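Local coordinates for transcriptional regulator (Pyrococcus horikoshii, PDB 1UDD), which is of unknown function but, as a TenA homologue, belongs to the all-helical TENA/THI-4/PQQC family, at residues A[28-33]-A[145-150]; A[40-45]-A[138-143]. All coordinates share one frame; numbering follows the deposited sequence.

Contact 1: residues A[28-33]-A[145-150]; sequences QLYSGT and EYHKDK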
loop_
_atom_site.group_PDB
_atom_site.type_symbol
_atom_site.label_atom_id
_atom_site.label_comp_id
_atom_site.label_asym_id
_atom_site.label_seq_id
_atom_site.Cartn_x
_atom_site.Cartn_y
_atom_site.Cartn_z
ATOM N N GLN A 28 -19.955 20.743 -26.748
ATOM C CA GLN A 28 -20.801 20.052 -27.716
ATOM C C GLN A 28 -21.685 18.975 -27.106
ATOM O O GLN A 28 -22.792 18.724 -27.597
ATOM C CB GLN A 28 -19.947 19.456 -28.831
ATOM C CG GLN A 28 -19.459 20.498 -29.809
ATOM C CD GLN A 28 -18.642 19.902 -30.925
ATOM O OE1 GLN A 28 -18.949 18.819 -31.425
ATOM N NE2 GLN A 28 -17.602 20.611 -31.334
ATOM N N LEU A 29 -21.210 18.351 -26.035
ATOM C CA LEU A 29 -21.984 17.301 -25.392
ATOM C C LEU A 29 -23.215 17.934 -24.760
ATOM O O LEU A 29 -24.319 17.406 -24.872
ATOM C CB LEU A 29 -21.157 16.596 -24.301
ATOM C CG LEU A 29 -21.485 15.137 -23.942
ATOM C CD1 LEU A 29 -20.702 14.757 -22.686
ATOM C CD2 LEU A 29 -22.967 14.941 -23.698
ATOM N N TYR A 30 -23.022 19.069 -24.097
ATOM C CA TYR A 30 -24.127 19.745 -23.431
ATOM C C TYR A 30 -25.057 20.502 -24.369
ATOM O O TYR A 30 -26.239 20.652 -24.079
ATOM C CB TYR A 30 -23.605 20.672 -22.321
ATOM C CG TYR A 30 -23.314 19.943 -21.017
ATOM C CD1 TYR A 30 -22.153 19.177 -20.852
ATOM C CD2 TYR A 30 -24.236 19.969 -19.972
ATOM C CE1 TYR A 30 -21.925 18.450 -19.671
ATOM C CE2 TYR A 30 -24.022 19.249 -18.795
ATOM C CZ TYR A 30 -22.870 18.490 -18.649
ATOM O OH TYR A 30 -22.698 17.756 -17.490
ATOM N N SER A 31 -24.541 20.970 -25.494
ATOM C CA SER A 31 -25.397 21.687 -26.436
ATOM C C SER A 31 -26.218 20.669 -27.224
ATOM O O SER A 31 -27.353 20.938 -27.603
ATOM C CB SER A 31 -24.564 22.521 -27.406
ATOM O OG SER A 31 -23.831 21.676 -28.278
ATOM N N GLY A 32 -25.635 19.497 -27.458
ATOM C CA GLY A 32 -26.321 18.448 -28.192
ATOM C C GLY A 32 -25.723 18.270 -29.568
ATOM O O GLY A 32 -26.215 17.497 -30.386
ATOM N N THR A 33 -24.636 18.987 -29.807
ATOM C CA THR A 33 -23.932 18.972 -31.081
ATOM C C THR A 33 -22.883 17.870 -31.234
ATOM O O THR A 33 -22.480 17.528 -32.348
ATOM C CB THR A 33 -23.274 20.349 -31.295
ATOM O OG1 THR A 33 -24.280 21.277 -31.721
ATOM C CG2 THR A 33 -22.168 20.287 -32.319
ATOM N N GLU A 145 -23.638 22.587 -14.094
ATOM C CA GLU A 145 -24.182 23.860 -13.629
ATOM C C GLU A 145 -23.886 24.924 -14.686
ATOM O O GLU A 145 -24.759 25.696 -15.061
ATOM C CB GLU A 145 -23.542 24.242 -12.286
ATOM C CG GLU A 145 -23.952 25.597 -11.709
ATOM C CD GLU A 145 -25.440 25.701 -11.424
ATOM O OE1 GLU A 145 -26.041 24.672 -11.050
ATOM O OE2 GLU A 145 -26.004 26.814 -11.558
ATOM N N TYR A 146 -22.654 24.918 -15.185
ATOM C CA TYR A 146 -22.194 25.871 -16.193
ATOM C C TYR A 146 -22.982 25.819 -17.509
ATOM O O TYR A 146 -23.218 26.851 -18.132
ATOM C CB TYR A 146 -20.716 25.616 -16.506
ATOM C CG TYR A 146 -20.051 26.674 -17.363
ATOM C CD1 TYR A 146 -19.347 27.733 -16.782
ATOM C CD2 TYR A 146 -20.105 26.606 -18.755
ATOM C CE1 TYR A 146 -18.709 28.695 -17.561
ATOM C CE2 TYR A 146 -19.473 27.562 -19.550
ATOM C CZ TYR A 146 -18.773 28.601 -18.944
ATOM O OH TYR A 146 -18.112 29.523 -19.722
ATOM N N HIS A 147 -23.356 24.616 -17.938
ATOM C CA HIS A 147 -24.089 24.436 -19.192
ATOM C C HIS A 147 -25.547 24.034 -18.969
ATOM O O HIS A 147 -26.194 23.484 -19.855
ATOM C CB HIS A 147 -23.391 23.377 -20.053
ATOM C CG HIS A 147 -22.010 23.759 -20.485
ATOM N ND1 HIS A 147 -21.768 24.723 -21.440
ATOM C CD2 HIS A 147 -20.795 23.304 -20.097
ATOM C CE1 HIS A 147 -20.466 24.844 -21.623
ATOM N NE2 HIS A 147 -19.853 23.995 -20.818
ATOM N N LYS A 148 -26.039 24.326 -17.772
ATOM C CA LYS A 148 -27.397 24.032 -17.328
ATOM C C LYS A 148 -28.462 24.347 -18.388
ATOM O O LYS A 148 -29.292 23.504 -18.730
ATOM C CB LYS A 148 -27.652 24.865 -16.080
ATOM C CG LYS A 148 -28.714 24.384 -15.137
ATOM C CD LYS A 148 -28.777 25.356 -13.963
ATOM C CE LYS A 148 -29.328 24.698 -12.714
ATOM N NZ LYS A 148 -29.336 25.636 -11.563
ATOM N N ASP A 149 -28.439 25.576 -18.887
ATOM C CA ASP A 149 -29.398 26.026 -19.893
ATOM C C ASP A 149 -29.329 25.208 -21.181
ATOM O O ASP A 149 -30.359 24.758 -21.685
ATOM C CB ASP A 149 -29.182 27.519 -20.185
ATOM C CG ASP A 149 -27.717 27.867 -20.451
ATOM O OD1 ASP A 149 -26.833 27.455 -19.659
ATOM O OD2 ASP A 149 -27.449 28.568 -21.450
ATOM N N LYS A 150 -28.120 25.018 -21.705
ATOM C CA LYS A 150 -27.922 24.243 -22.926
ATOM C C LYS A 150 -28.463 22.828 -22.753
ATOM O O LYS A 150 -28.985 22.222 -23.694
ATOM C CB LYS A 150 -26.438 24.117 -23.273
ATOM C CG LYS A 150 -25.700 25.391 -23.610
ATOM C CD LYS A 150 -24.310 25.025 -24.144
ATOM C CE LYS A 150 -23.488 26.255 -24.474
ATOM N NZ LYS A 150 -23.251 27.082 -23.254
#
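Tyr30, on the last turn of helix 24-31, packs against His147 at the bend where helix 126-146 gives way to helix 148-151. The CB of His147 does the touching, lying 3.5 Å from both CB and CD2 of Tyr30; tyrosine suits the place by offering the bend a broad apolar ring. The two side chains cross at about a right angle, and their rings meet obliquely, with centroids 5.5 Å apart and planes at 32°, so the contact depends on the near ends of the two side chains. His147 leaves the first helix and occupies the N-cap position of the second. Tyr146 CD2 lies over one face of its imidazole.

Histidine combines an apolar CB with two ring nitrogens that can each be bonded: NE2 is hydrogen-bonded to the carbonyl O of Phe21, and ND1 receives a weak bond of 3.3 Å from Lys150 NZ at the ring edge. Lys150 suits this place because its long aliphatic chain can lie across the end of helix 24-31, CB 3.6 Å from Tyr30 O and CD 4.1 Å from Ser31 CB, before a bend at chi4 (62°) delivers the ammonium to the imidazole.

No hydrogen bond joins the two segments. Van der Waals packing therefore joins the helix end to the bend, while the imidazole nitrogens bond to Phe21 and, weakly, to Lys150, whose nearby ammonium would be expected to favour a neutral imidazole.

Contact 2: residues A[40-45]-A[138-143]; sequences KFYVLQ and WSYAEI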
loop_
_atom_site.group_PDB
_atom_site.type_symbol
_atom_site.label_atom_id
_atom_site.label_comp_id
_atom_site.label_asym_id
_atom_site.label_seq_id
_atom_site.Cartn_x
_atom_site.Cartn_y
_atom_site.Cartn_z
ATOM N N LYS A 40 -19.630 7.787 -27.720
ATOM C CA LYS A 40 -19.403 6.367 -27.489
ATOM C C LYS A 40 -17.945 6.097 -27.135
ATOM O O LYS A 40 -17.671 5.281 -26.266
ATOM C CB LYS A 40 -19.814 5.541 -28.711
ATOM C CG LYS A 40 -21.307 5.547 -28.968
ATOM C CD LYS A 40 -21.644 4.708 -30.186
ATOM C CE LYS A 40 -23.090 4.878 -30.608
ATOM N NZ LYS A 40 -23.402 4.008 -31.784
ATOM N N PHE A 41 -17.012 6.774 -27.800
ATOM C CA PHE A 41 -15.595 6.568 -27.492
ATOM C C PHE A 41 -15.324 6.968 -26.038
ATOM O O PHE A 41 -14.571 6.298 -25.322
ATOM C CB PHE A 41 -14.711 7.412 -28.403
ATOM C CG PHE A 41 -13.251 7.207 -28.166
ATOM C CD1 PHE A 41 -12.579 6.138 -28.757
ATOM C CD2 PHE A 41 -12.549 8.054 -27.317
ATOM C CE1 PHE A 41 -11.220 5.915 -28.504
ATOM C CE2 PHE A 41 -11.199 7.841 -27.054
ATOM C CZ PHE A 41 -10.529 6.767 -27.649
ATOM N N TYR A 42 -15.939 8.074 -25.629
ATOM C CA TYR A 42 -15.814 8.591 -24.274
ATOM C C TYR A 42 -16.433 7.616 -23.273
ATOM O O TYR A 42 -15.766 7.192 -22.321
ATOM C CB TYR A 42 -16.499 9.969 -24.181
ATOM C CG TYR A 42 -16.801 10.442 -22.774
ATOM C CD1 TYR A 42 -15.775 10.765 -21.876
ATOM C CD2 TYR A 42 -18.117 10.543 -22.332
ATOM C CE1 TYR A 42 -16.062 11.174 -20.570
ATOM C CE2 TYR A 42 -18.415 10.945 -21.035
ATOM C CZ TYR A 42 -17.383 11.255 -20.160
ATOM O OH TYR A 42 -17.693 11.611 -18.872
ATOM N N VAL A 43 -17.699 7.252 -23.483
ATOM C CA VAL A 43 -18.357 6.324 -22.569
ATOM C C VAL A 43 -17.507 5.068 -22.414
ATOM O O VAL A 43 -17.285 4.588 -21.299
ATOM C CB VAL A 43 -19.779 5.938 -23.059
ATOM C CG1 VAL A 43 -20.349 4.816 -22.184
ATOM C CG2 VAL A 43 -20.703 7.151 -22.992
ATOM N N LEU A 44 -17.016 4.549 -23.533
ATOM C CA LEU A 44 -16.177 3.354 -23.514
ATOM C C LEU A 44 -14.978 3.534 -22.581
ATOM O O LEU A 44 -14.674 2.653 -21.773
ATOM C CB LEU A 44 -15.690 3.027 -24.928
ATOM C CG LEU A 44 -16.360 1.848 -25.648
ATOM C CD1 LEU A 44 -17.867 1.942 -25.522
ATOM C CD2 LEU A 44 -15.940 1.842 -27.120
ATOM N N GLN A 45 -14.300 4.674 -22.695
ATOM C CA GLN A 45 -13.144 4.961 -21.859
ATOM C C GLN A 45 -13.544 5.113 -20.383
ATOM O O GLN A 45 -12.681 5.090 -19.503
ATOM C CB GLN A 45 -12.456 6.243 -22.331
ATOM C CG GLN A 45 -11.758 6.161 -23.681
ATOM C CD GLN A 45 -10.524 5.275 -23.660
ATOM O OE1 GLN A 45 -9.606 5.478 -22.861
ATOM N NE2 GLN A 45 -10.493 4.285 -24.552
ATOM N N TRP A 138 -16.173 17.189 -8.274
ATOM C CA TRP A 138 -16.551 18.600 -8.332
ATOM C C TRP A 138 -16.704 19.207 -9.728
ATOM O O TRP A 138 -17.720 19.845 -10.012
ATOM C CB TRP A 138 -15.563 19.416 -7.490
ATOM C CG TRP A 138 -16.003 20.811 -7.143
ATOM C CD1 TRP A 138 -17.199 21.415 -7.455
ATOM C CD2 TRP A 138 -15.237 21.787 -6.427
ATOM N NE1 TRP A 138 -17.218 22.708 -6.978
ATOM C CE2 TRP A 138 -16.028 22.961 -6.342
ATOM C CE3 TRP A 138 -13.954 21.786 -5.850
ATOM C CZ2 TRP A 138 -15.576 24.125 -5.698
ATOM C CZ3 TRP A 138 -13.504 22.948 -5.209
ATOM C CH2 TRP A 138 -14.317 24.099 -5.139
ATOM N N SER A 139 -15.719 19.009 -10.600
ATOM C CA SER A 139 -15.802 19.558 -11.943
ATOM C C SER A 139 -17.013 19.057 -12.736
ATOM O O SER A 139 -17.575 19.799 -13.519
ATOM C CB SER A 139 -14.528 19.254 -12.734
ATOM O OG SER A 139 -14.466 17.891 -13.110
ATOM N N TYR A 140 -17.408 17.802 -12.548
ATOM C CA TYR A 140 -18.551 17.270 -13.285
ATOM C C TYR A 140 -19.833 17.995 -12.897
ATOM O O TYR A 140 -20.724 18.195 -13.730
ATOM C CB TYR A 140 -18.693 15.757 -13.051
ATOM C CG TYR A 140 -17.938 14.929 -14.077
ATOM C CD1 TYR A 140 -16.548 15.046 -14.225
ATOM C CD2 TYR A 140 -18.624 14.091 -14.960
ATOM C CE1 TYR A 140 -15.868 14.348 -15.243
ATOM C CE2 TYR A 140 -17.960 13.401 -15.973
ATOM C CZ TYR A 140 -16.591 13.531 -16.113
ATOM O OH TYR A 140 -15.959 12.855 -17.133
ATOM N N ALA A 141 -19.928 18.392 -11.636
ATOM C CA ALA A 141 -21.097 19.122 -11.177
ATOM C C ALA A 141 -21.031 20.561 -11.682
ATOM O O ALA A 141 -22.045 21.112 -12.117
ATOM C CB ALA A 141 -21.169 19.101 -9.649
ATOM N N GLU A 142 -19.841 21.172 -11.626
ATOM C CA GLU A 142 -19.678 22.557 -12.073
ATOM C C GLU A 142 -19.911 22.694 -13.570
ATOM O O GLU A 142 -20.451 23.698 -14.029
ATOM C CB GLU A 142 -18.282 23.094 -11.737
ATOM C CG GLU A 142 -18.053 23.455 -10.295
ATOM C CD GLU A 142 -18.959 24.568 -9.790
ATOM O OE1 GLU A 142 -19.288 25.495 -10.562
ATOM O OE2 GLU A 142 -19.322 24.526 -8.597
ATOM N N ILE A 143 -19.476 21.693 -14.329
ATOM C CA ILE A 143 -19.660 21.709 -15.769
ATOM C C ILE A 143 -21.159 21.717 -16.083
ATOM O O ILE A 143 -21.615 22.512 -16.896
ATOM C CB ILE A 143 -19.011 20.471 -16.432
ATOM C CG1 ILE A 143 -17.482 20.539 -16.323
ATOM C CG2 ILE A 143 -19.425 20.400 -17.885
ATOM C CD1 ILE A 143 -16.765 19.260 -16.835
#
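Two tyrosines reaching inward from separate helices meet in the interior of this all-helical TENA/THI-4/PQQC-family fold, the centre of the contact lying about 7 Å from the centre of the chain. Tyr42 comes from helix 36-63 and Tyr140 from helix 126-146. The backbones are too far apart for direct helix packing: even the nearest CA atoms, those of Tyr42 and Tyr140, are 14.3 Å apart. Tyrosine suits both positions because its long, rigid ring spans half of such a gap and carries a polar group at its end.

The side chains approach from opposite directions and meet through their hydroxyls, with Tyr42 OH 2.8 Å from Tyr140 OH in a hydrogen bond that either phenol could donate. Each oxygen lies in the plane of the other ring, at its edge, so the rings do not stack on each other. They meet slightly off line: Tyr42 OH is also 3.4 Å from Tyr140 CE2, while Tyr140 OH sits 3.7 Å from Tyr42 CZ. Tyr42 gains its reach from a CG anti to the backbone N (chi1 163°). The bond gives each buried hydroxyl a polar partner while the ring carbons remain available for apolar packing.

Aromatic residues surround the pair. Trp208 of helix 190-213 meets both rings with planes at about 30°, Phe25 of helix 24-31 meets Tyr42, and Tyr166 packs edge-to-face with Tyr140. Helix 169-183 adds Tyr171 beside Tyr140, and Glu204 of helix 190-213 also touches that residue, so the phenol bridge lies among several helices, with no strand in the fold.

In the fold
Contact 2 is buried near the middle of the chain, whereas the centre of contact 1 lies about 17 Å from the chain's centre and that contact is only partly buried. Helix 126-146 serves both: its interior supplies contact 2, and the bend just after its C-terminal end supplies the touching residues of contact 1. The opposing segments sit on helices 24-31 and 36-63, successive in the chain, and contact 2 is nested within the loop that contact 1 closes. Their chemistry differs accordingly, close apolar packing at the outer bend against one hydrogen bond across a wide interior gap. The two meet where Tyr30 CE1 packs 3.6 Å from Ile143 CG2, their centres being about 12 Å apart.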